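Local coordinates for general secretion pathway protein C (Vibrio cholerae, PDB 2I6V) that is the periplasmic PDZ domain of a type II secretion protein probably required for export of cholera toxin through the outer membrane, at residues 51-54 and 55-58; 12-15 and 16-19; 59-62 and 63-66; 30-34 and 35-39. All blocks are in the same frame, centred on the assembly; numbering follows the deposited sequence.

In the fold
All four contacts are local turns and helix ends round the antiparallel sheet of one PDZ domain. Along the chain the order is contact 2, 4, 1, 3. Contact 2 is the tip of the hairpin of strands 7-14 and 17-25, and strand 17-25 runs on toward helix 29-34, whose C-terminal end is contact 4. Contacts 1 and 3 are the two ends of helix 54-62, centres about 12 Å apart. Thr52 CG2 of contact 1 packs on the backbone of Val18 and Leu19 in contact 2, the centres about 14 Å apart. Contact 4 lies across the chain's centre from both, about 24 and 25 Å away between centres, so these turns are spread round one compact domain.

Contact 1. Residues 51-54 and 55-58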
loop_
_atom_site.group_PDB
_atom_site.type_symbol
_atom_site.label_atom_id
_atom_site.label_comp_id
_atom_site.label_asym_id
_atom_site.label_seq_id
_atom_site.Cartn_x
_atom_site.Cartn_y
_atom_site.Cartn_z
ATOM N N LEU A 51 -1.613 -6.283 -5.228
ATOM C CA LEU A 51 -1.294 -6.567 -3.822
ATOM C C LEU A 51 -1.818 -7.922 -3.358
ATOM O O LEU A 51 -1.335 -8.476 -2.354
ATOM C CB LEU A 51 -1.874 -5.481 -2.897
ATOM C CG LEU A 51 -1.007 -4.250 -2.601
ATOM C CD1 LEU A 51 -1.835 -3.132 -1.961
ATOM C CD2 LEU A 51 0.189 -4.592 -1.719
ATOM N N THR A 52 -2.811 -8.441 -4.075
ATOM C CA THR A 52 -3.483 -9.683 -3.674
ATOM C C THR A 52 -2.817 -10.928 -4.255
ATOM O O THR A 52 -3.316 -12.042 -4.078
ATOM C CB THR A 52 -4.978 -9.682 -4.055
ATOM O OG1 THR A 52 -5.123 -9.802 -5.478
ATOM C CG2 THR A 52 -5.657 -8.392 -3.557
ATOM N N ASP A 53 -1.699 -10.735 -4.949
ATOM C CA ASP A 53 -0.883 -11.851 -5.431
ATOM C C ASP A 53 0.282 -12.063 -4.462
ATOM O O ASP A 53 1.303 -11.370 -4.559
ATOM C CB ASP A 53 -0.314 -11.544 -6.820
ATOM C CG ASP A 53 -1.339 -11.659 -7.926
ATOM O OD1 ASP A 53 -2.294 -12.454 -7.806
ATOM O OD2 ASP A 53 -1.171 -10.944 -8.933
ATOM N N PRO A 54 0.151 -13.021 -3.528
ATOM C CA PRO A 54 1.155 -13.124 -2.467
ATOM C C PRO A 54 2.552 -13.491 -2.953
ATOM O O PRO A 54 3.536 -13.017 -2.387
ATOM C CB PRO A 54 0.598 -14.219 -1.553
ATOM C CG PRO A 54 -0.286 -15.036 -2.439
ATOM C CD PRO A 54 -0.906 -14.035 -3.389
ATOM N N ASN A 55 2.657 -14.327 -3.988
ATOM C CA ASN A 55 3.986 -14.709 -4.468
ATOM C C ASN A 55 4.680 -13.561 -5.189
ATOM O O ASN A 55 5.883 -13.349 -5.032
ATOM C CB ASN A 55 3.871 -15.955 -5.341
ATOM C CG ASN A 55 3.239 -17.094 -4.589
ATOM O OD1 ASN A 55 3.676 -17.419 -3.477
ATOM N ND2 ASN A 55 2.186 -17.676 -5.150
ATOM N N VAL A 56 3.901 -12.806 -5.961
ATOM C CA VAL A 56 4.395 -11.602 -6.617
ATOM C C VAL A 56 4.874 -10.617 -5.558
ATOM O O VAL A 56 5.962 -10.063 -5.660
ATOM C CB VAL A 56 3.311 -10.969 -7.485
ATOM C CG1 VAL A 56 3.804 -9.656 -8.088
ATOM C CG2 VAL A 56 2.894 -11.946 -8.598
ATOM N N MET A 57 4.053 -10.407 -4.534
ATOM C CA MET A 57 4.442 -9.519 -3.434
ATOM C C MET A 57 5.714 -9.992 -2.718
ATOM O O MET A 57 6.630 -9.207 -2.475
ATOM C CB MET A 57 3.271 -9.327 -2.467
ATOM C CG MET A 57 2.142 -8.520 -3.079
ATOM S SD MET A 57 2.664 -6.834 -3.510
ATOM C CE MET A 57 2.898 -6.969 -5.277
ATOM N N ASN A 58 5.801 -11.279 -2.404
ATOM C CA ASN A 58 7.029 -11.813 -1.824
ATOM C C ASN A 58 8.268 -11.449 -2.645
ATOM O O ASN A 58 9.278 -10.985 -2.113
ATOM C CB ASN A 58 6.936 -13.324 -1.668
ATOM C CG ASN A 58 8.133 -13.896 -0.953
ATOM O OD1 ASN A 58 8.457 -13.484 0.165
ATOM N ND2 ASN A 58 8.809 -14.838 -1.595
#
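Leu51 and Met57 meet where the loop after strand 49-50 enters helix 54-62 of the PDZ domain, at the helix N-terminus. Their side chains slant across one another, with Leu51 CD2 3.8 Å from Met57 SD. Met57 has CG anti to its carbonyl carbon (chi1 -69°), and a bend at chi2 (-62°) turns the sulfur toward Leu51. A long, flexible, unbranched thioether suits this place, because it can follow the curve of the turn while staying buried. Leu51 also packs on Ala43, Leu46 and Tyr21, and Met57 on Leu49, which ties the helix start to the sheet.

On another side of the first turn, Asp53 and Val56 lie together, Asp53 CB 3.7 Å from Val56 CG2. Asp53 occupies the N-cap position, but its carboxylate makes no capping bond; the side chain contributes its methylene to the contact instead. Pro54 suits the first turn of a helix, where its missing N-H costs no helical bond and its ring restricts phi. The backbone bonds of this turn are regular: Met57 N reaches Asp53 O at 2.9 Å, and Asn58 N reaches Pro54 O at 2.9 Å. Beside the first of these bonds, the Met57 side chain also touches the loop backbone, its CG lying 3.6 Å from Leu51 O.

Contact 2. Residues 12-15 and 16-19; sequences VKRD and DKVL
Strands 12-14 and 17-19 run antiparallel, their short axes approaching to 4.4 Å at 132°, and Arg14 to Lys17 form the type II' turn that closes this beta hairpin of the PDZ domain. Arg14 and Lys17 are a hydrogen-bonded pair: Arg14 N reaches Lys17 O at 2.8 Å, and Lys17 N reaches Arg14 O at 2.9 Å. One step back, Lys13 and Val18 form a non-hydrogen-bonded pair, and beyond them Leu19 N binds Val12 O at 2.7 Å. Asp15 takes the first inner corner with positive phi, where glycine is usual and a short polar residue is tolerated at some cost; Asp16 is unremarkable at the second.

On the face of Lys13 and Val18, the lysine's aliphatic stem lies across the valine, CD 3.8 Å from Val18 CG2. Its chain then bends at chi3 and chi4, and NZ hydrogen-bonds Gln11 OE1. The other face belongs to Arg14 and Lys17. With CG anti to the backbone N (chi1 177°), Arg14 leaves the strand extended and then bends at chi3 (67°), and Lys17 CD comes to the guanidinium edge, 4.1 Å from Arg14 NE. Leu19 packs at the base of the arginine, CD1 3.9 Å from Arg14 CB. The guanidinium also meets the carboxylate of the following residue, in a salt bridge of 2.7 Å between Arg14 NH1 and Asp15 OD2.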
loop_
_atom_site.group_PDB
_atom_site.type_symbol
_atom_site.label_atom_id
_atom_site.label_comp_id
_atom_site.label_asym_id
_atom_site.label_seq_id
_atom_site.Cartn_x
_atom_site.Cartn_y
_atom_site.Cartn_z
ATOM N N VAL A 12 -8.972 -7.038 3.259
ATOM C CA VAL A 12 -10.390 -7.025 2.946
ATOM C C VAL A 12 -10.608 -8.259 2.074
ATOM O O VAL A 12 -10.040 -8.358 0.986
ATOM C CB VAL A 12 -10.775 -5.738 2.196
ATOM C CG1 VAL A 12 -12.216 -5.817 1.705
ATOM C CG2 VAL A 12 -10.588 -4.532 3.121
ATOM N N LYS A 13 -11.386 -9.217 2.578
ATOM C CA LYS A 13 -11.561 -10.489 1.879
ATOM C C LYS A 13 -13.010 -10.816 1.513
ATOM O O LYS A 13 -13.944 -10.341 2.151
ATOM C CB LYS A 13 -11.003 -11.638 2.717
ATOM C CG LYS A 13 -9.554 -11.457 3.119
ATOM C CD LYS A 13 -8.860 -12.801 3.319
ATOM C CE LYS A 13 -9.345 -13.525 4.566
ATOM N NZ LYS A 13 -8.907 -12.876 5.834
ATOM N N ARG A 14 -13.174 -11.618 0.467
ATOM C CA ARG A 14 -14.438 -12.306 0.216
ATOM C C ARG A 14 -14.142 -13.760 0.540
ATOM O O ARG A 14 -13.424 -14.420 -0.199
ATOM C CB ARG A 14 -14.873 -12.179 -1.246
ATOM C CG ARG A 14 -16.152 -12.942 -1.558
ATOM C CD ARG A 14 -16.320 -13.229 -3.040
ATOM N NE ARG A 14 -15.324 -14.168 -3.552
ATOM C CZ ARG A 14 -15.377 -15.489 -3.398
ATOM N NH1 ARG A 14 -16.379 -16.053 -2.727
ATOM N NH2 ARG A 14 -14.417 -16.251 -3.908
ATOM N N ASP A 15 -14.672 -14.242 1.658
ATOM C CA ASP A 15 -14.352 -15.583 2.111
ATOM C C ASP A 15 -12.848 -15.668 2.367
ATOM O O ASP A 15 -12.333 -14.988 3.257
ATOM C CB ASP A 15 -14.819 -16.619 1.086
ATOM C CG ASP A 15 -16.332 -16.714 1.006
ATOM O OD1 ASP A 15 -16.970 -16.848 2.071
ATOM O OD2 ASP A 15 -16.888 -16.647 -0.114
ATOM N N ASP A 16 -12.141 -16.481 1.589
ATOM C CA ASP A 16 -10.699 -16.611 1.783
ATOM C C ASP A 16 -9.898 -15.884 0.706
ATOM O O ASP A 16 -8.667 -15.941 0.686
ATOM C CB ASP A 16 -10.285 -18.084 1.854
ATOM C CG ASP A 16 -9.189 -18.326 2.875
ATOM O OD1 ASP A 16 -9.266 -17.741 3.982
ATOM O OD2 ASP A 16 -8.255 -19.103 2.578
ATOM N N LYS A 17 -10.598 -15.186 -0.180
ATOM C CA LYS A 17 -9.948 -14.472 -1.266
ATOM C C LYS A 17 -9.681 -13.033 -0.840
ATOM O O LYS A 17 -10.599 -12.337 -0.431
ATOM C CB LYS A 17 -10.847 -14.493 -2.503
ATOM C CG LYS A 17 -10.359 -13.648 -3.660
ATOM C CD LYS A 17 -11.442 -13.514 -4.723
ATOM C CE LYS A 17 -10.967 -12.685 -5.907
ATOM N NZ LYS A 17 -9.815 -13.322 -6.603
ATOM N N VAL A 18 -8.427 -12.596 -0.934
ATOM C CA VAL A 18 -8.078 -11.212 -0.609
ATOM C C VAL A 18 -8.462 -10.296 -1.774
ATOM O O VAL A 18 -8.104 -10.557 -2.932
ATOM C CB VAL A 18 -6.568 -11.071 -0.292
ATOM C CG1 VAL A 18 -6.217 -9.626 0.083
ATOM C CG2 VAL A 18 -6.166 -12.037 0.822
ATOM N N LEU A 19 -9.201 -9.229 -1.457
ATOM C CA LEU A 19 -9.722 -8.291 -2.450
ATOM C C LEU A 19 -8.886 -7.024 -2.540
ATOM O O LEU A 19 -8.882 -6.342 -3.562
ATOM C CB LEU A 19 -11.161 -7.890 -2.104
ATOM C CG LEU A 19 -12.175 -9.030 -2.013
ATOM C CD1 LEU A 19 -13.570 -8.491 -1.663
ATOM C CD2 LEU A 19 -12.188 -9.819 -3.327
#

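Contact 3. Residues 59-62 and 63-66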
loop_
_atom_site.group_PDB
_atom_site.type_symbol
_atom_site.label_atom_id
_atom_site.label_comp_id
_atom_site.label_asym_id
_atom_site.label_seq_id
_atom_site.Cartn_x
_atom_site.Cartn_y
_atom_site.Cartn_z
ATOM N N THR A 59 8.170 -11.631 -3.956
ATOM C CA THR A 59 9.300 -11.350 -4.826
ATOM C C THR A 59 9.641 -9.863 -4.784
ATOM O O THR A 59 10.813 -9.492 -4.681
ATOM C CB THR A 59 9.007 -11.800 -6.249
ATOM O OG1 THR A 59 8.933 -13.226 -6.271
ATOM C CG2 THR A 59 10.108 -11.348 -7.197
ATOM N N LEU A 60 8.618 -9.018 -4.852
ATOM C CA LEU A 60 8.840 -7.570 -4.793
ATOM C C LEU A 60 9.528 -7.185 -3.480
ATOM O O LEU A 60 10.504 -6.424 -3.469
ATOM C CB LEU A 60 7.524 -6.810 -4.960
ATOM C CG LEU A 60 7.591 -5.287 -5.077
ATOM C CD1 LEU A 60 8.403 -4.863 -6.305
ATOM C CD2 LEU A 60 6.185 -4.721 -5.145
ATOM N N PHE A 61 9.047 -7.742 -2.372
ATOM C CA PHE A 61 9.631 -7.418 -1.061
ATOM C C PHE A 61 11.087 -7.858 -0.901
ATOM O O PHE A 61 11.866 -7.198 -0.200
ATOM C CB PHE A 61 8.768 -7.983 0.065
ATOM C CG PHE A 61 7.392 -7.392 0.119
ATOM C CD1 PHE A 61 7.196 -6.048 -0.106
ATOM C CD2 PHE A 61 6.291 -8.185 0.391
ATOM C CE1 PHE A 61 5.928 -5.498 -0.060
ATOM C CE2 PHE A 61 5.023 -7.641 0.444
ATOM C CZ PHE A 61 4.843 -6.292 0.217
ATOM N N GLN A 62 11.461 -8.957 -1.551
ATOM C CA GLN A 62 12.852 -9.417 -1.527
ATOM C C GLN A 62 13.797 -8.404 -2.175
ATOM O O GLN A 62 15.003 -8.436 -1.936
ATOM C CB GLN A 62 12.991 -10.769 -2.228
ATOM C CG GLN A 62 12.363 -11.928 -1.478
ATOM C CD GLN A 62 12.525 -13.247 -2.215
ATOM O OE1 GLN A 62 12.192 -14.310 -1.686
ATOM N NE2 GLN A 62 13.034 -13.184 -3.446
ATOM N N SER A 63 13.246 -7.509 -2.992
ATOM C CA SER A 63 14.052 -6.542 -3.731
ATOM C C SER A 63 14.012 -5.162 -3.087
ATOM O O SER A 63 14.629 -4.217 -3.579
ATOM C CB SER A 63 13.541 -6.422 -5.171
ATOM O OG SER A 63 12.420 -5.545 -5.238
ATOM N N MET A 64 13.287 -5.035 -1.986
ATOM C CA MET A 64 12.966 -3.698 -1.514
ATOM C C MET A 64 14.150 -2.918 -0.933
ATOM O O MET A 64 14.109 -1.691 -0.867
ATOM C CB MET A 64 11.780 -3.719 -0.564
ATOM C CG MET A 64 10.806 -2.613 -0.872
ATOM S SD MET A 64 9.327 -2.776 0.107
ATOM C CE MET A 64 10.020 -2.530 1.738
ATOM N N ASN A 65 15.209 -3.621 -0.546
ATOM C CA ASN A 65 16.424 -2.953 -0.092
ATOM C C ASN A 65 17.128 -2.183 -1.212
ATOM O O ASN A 65 18.021 -1.370 -0.948
ATOM C CB ASN A 65 17.392 -3.952 0.536
ATOM C CG ASN A 65 17.751 -5.078 -0.403
ATOM O OD1 ASN A 65 16.878 -5.800 -0.892
ATOM N ND2 ASN A 65 19.044 -5.247 -0.655
ATOM N N GLU A 66 16.739 -2.449 -2.459
ATOM C CA GLU A 66 17.294 -1.731 -3.605
ATOM C C GLU A 66 16.356 -0.632 -4.085
ATOM O O GLU A 66 16.658 0.078 -5.043
ATOM C CB GLU A 66 17.599 -2.682 -4.764
ATOM C CG GLU A 66 18.933 -3.396 -4.656
ATOM C CD GLU A 66 18.867 -4.633 -3.787
ATOM O OE1 GLU A 66 17.790 -5.265 -3.733
ATOM O OE2 GLU A 66 19.896 -4.978 -3.165
#
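The C-terminal end of helix 54-62 in the PDZ domain gives way here to a short 3-10 segment, residues 64-66, on the path to strand 69-76. The change shows in the bonding, which now joins residues three apart. Ser63 N binds Leu60 O at 3.0 Å and Met64 N binds Phe61 O at 3.1 Å.

Ser63 adds its hydroxyl to the same acceptor. With chi1 at 82°, OG sits between the backbone N and the carbonyl carbon, folded back against the helix, and donates to Leu60 O at 2.8 Å in the carbonyl plane, on a lone pair. Leu60 O is thus gripped twice by one residue, a role that suits serine, whose short side chain can bond to the preceding turn.

Phe61 and Met64 lie side by side and point the same way, forming a Met-aromatic contact. The sulfur meets the ring at its edge, 78° off the normal and 5.2 Å from the centroid. The pair is well matched, since a flat ring offers its edge to a flexible, polarisable thioether. Phe61 also rests on Leu46, and Met64 on Gln1 and Ile3 of the N-terminal segment. The nearest ring atom to Met64 SD is Phe61 CD1, at 3.9 Å.

Contact 4. Residues 30-34 and 35-39; sequences VLFES and IGLQD
Phe32 lays one face of its ring over Leu37 CB in a CH-pi contact where helix 29-34 of the PDZ domain ends in a Schellman motif. The CB atom lies 3.8 Å from the ring centroid, 25° off the normal, and the two side chains cross at about a right angle. Phe32 CG is anti to the backbone N (chi1 -171°), which carries the ring forward beyond the helix end, and Asp39 N meets its edge. A broad aromatic and a branched aliphatic suit this buried corner, where Phe32 also packs on Val23 and Pro25, and Leu37 on Val74 and Val83.

The motif itself is made by the backbone. Leu37 N binds Phe32 O at 3.2 Å and Gly36 N binds Glu33 O at 3.1 Å. Gly36 turns the chain with phi 86°, a conformation that favours glycine. Ile35 N still makes a helical bond to Leu31 O, and the Ile35 side chain reaches Val83 and Ile85 of strand 79-86. At the exposed side, a water lies near Glu33 OE2 and Leu37 O and can donate to either. In the last turn Ser34 bonds Val30 O twice, with N and OG coming from opposite faces of the carbonyl plane, OG at 2.7 Å.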
loop_
_atom_site.group_PDB
_atom_site.type_symbol
_atom_site.label_atom_id
_atom_site.label_comp_id
_atom_site.label_asym_id
_atom_site.label_seq_id
_atom_site.Cartn_x
_atom_site.Cartn_y
_atom_site.Cartn_z
ATOM N N VAL A 30 3.673 12.525 9.596
ATOM C CA VAL A 30 4.254 13.365 8.551
ATOM C C VAL A 30 4.296 12.605 7.231
ATOM O O VAL A 30 4.002 13.158 6.169
ATOM C CB VAL A 30 5.666 13.855 8.930
ATOM C CG1 VAL A 30 6.351 14.521 7.719
ATOM C CG2 VAL A 30 5.567 14.836 10.092
ATOM N N LEU A 31 4.665 11.331 7.295
ATOM C CA LEU A 31 4.732 10.528 6.080
ATOM C C LEU A 31 3.324 10.252 5.539
ATOM O O LEU A 31 3.054 10.454 4.355
ATOM C CB LEU A 31 5.473 9.219 6.350
ATOM C CG LEU A 31 6.947 9.366 6.733
ATOM C CD1 LEU A 31 7.561 7.990 6.950
ATOM C CD2 LEU A 31 7.736 10.148 5.684
ATOM N N PHE A 32 2.426 9.797 6.406
ATOM C CA PHE A 32 1.059 9.457 5.981
ATOM C C PHE A 32 0.352 10.661 5.337
ATOM O O PHE A 32 -0.262 10.548 4.268
ATOM C CB PHE A 32 0.279 8.948 7.196
ATOM C CG PHE A 32 -1.075 8.364 6.875
ATOM C CD1 PHE A 32 -1.188 7.086 6.317
ATOM C CD2 PHE A 32 -2.234 9.071 7.159
ATOM C CE1 PHE A 32 -2.436 6.545 6.044
ATOM C CE2 PHE A 32 -3.492 8.537 6.878
ATOM C CZ PHE A 32 -3.592 7.277 6.317
ATOM N N GLU A 33 0.463 11.826 5.972
ATOM C CA GLU A 33 -0.212 13.005 5.445
ATOM C C GLU A 33 0.484 13.593 4.220
ATOM O O GLU A 33 -0.184 14.010 3.269
ATOM C CB GLU A 33 -0.369 14.069 6.529
ATOM C CG GLU A 33 -1.216 13.591 7.720
ATOM C CD GLU A 33 -2.692 13.388 7.370
ATOM O OE1 GLU A 33 -3.197 14.072 6.450
ATOM O OE2 GLU A 33 -3.342 12.554 8.025
ATOM N N SER A 34 1.813 13.632 4.239
ATOM C CA SER A 34 2.555 14.243 3.124
ATOM C C SER A 34 2.372 13.472 1.810
ATOM O O SER A 34 2.439 14.062 0.731
ATOM C CB SER A 34 4.036 14.457 3.457
ATOM O OG SER A 34 4.746 13.241 3.604
ATOM N N ILE A 35 2.099 12.170 1.893
ATOM C CA ILE A 35 1.889 11.381 0.669
ATOM C C ILE A 35 0.427 11.361 0.235
ATOM O O ILE A 35 0.105 10.890 -0.854
ATOM C CB ILE A 35 2.444 9.928 0.773
ATOM C CG1 ILE A 35 1.666 9.111 1.799
ATOM C CG2 ILE A 35 3.956 9.894 1.102
ATOM C CD1 ILE A 35 2.244 7.721 1.981
ATOM N N GLY A 36 -0.450 11.880 1.091
ATOM C CA GLY A 36 -1.843 12.091 0.729
ATOM C C GLY A 36 -2.744 10.896 0.938
ATOM O O GLY A 36 -3.765 10.775 0.268
ATOM N N LEU A 37 -2.381 10.016 1.862
ATOM C CA LEU A 37 -3.273 8.909 2.202
ATOM C C LEU A 37 -4.354 9.364 3.170
ATOM O O LEU A 37 -4.202 10.371 3.872
ATOM C CB LEU A 37 -2.488 7.753 2.828
ATOM C CG LEU A 37 -1.670 6.894 1.869
ATOM C CD1 LEU A 37 -0.852 5.882 2.657
ATOM C CD2 LEU A 37 -2.605 6.191 0.893
ATOM N N GLN A 38 -5.453 8.615 3.203
ATOM C CA GLN A 38 -6.533 8.870 4.136
ATOM C C GLN A 38 -6.958 7.546 4.743
ATOM O O GLN A 38 -6.971 6.520 4.054
ATOM C CB GLN A 38 -7.712 9.547 3.430
ATOM C CG GLN A 38 -7.350 10.924 2.903
ATOM C CD GLN A 38 -8.533 11.662 2.305
ATOM O OE1 GLN A 38 -9.662 11.174 2.333
ATOM N NE2 GLN A 38 -8.272 12.845 1.751
ATOM N N ASP A 39 -7.264 7.573 6.037
ATOM C CA ASP A 39 -7.736 6.378 6.722
ATOM C C ASP A 39 -8.933 5.814 5.950
ATOM O O ASP A 39 -9.821 6.564 5.527
ATOM C CB ASP A 39 -8.159 6.696 8.160
ATOM C CG ASP A 39 -8.657 5.469 8.891
ATOM O OD1 ASP A 39 -7.853 4.538 9.067
ATOM O OD2 ASP A 39 -9.853 5.431 9.284
HETATM O O HOH W 1 -5.231 11.753 6.138
HETATM O O HOH W 2 -3.702 12.982 3.343
#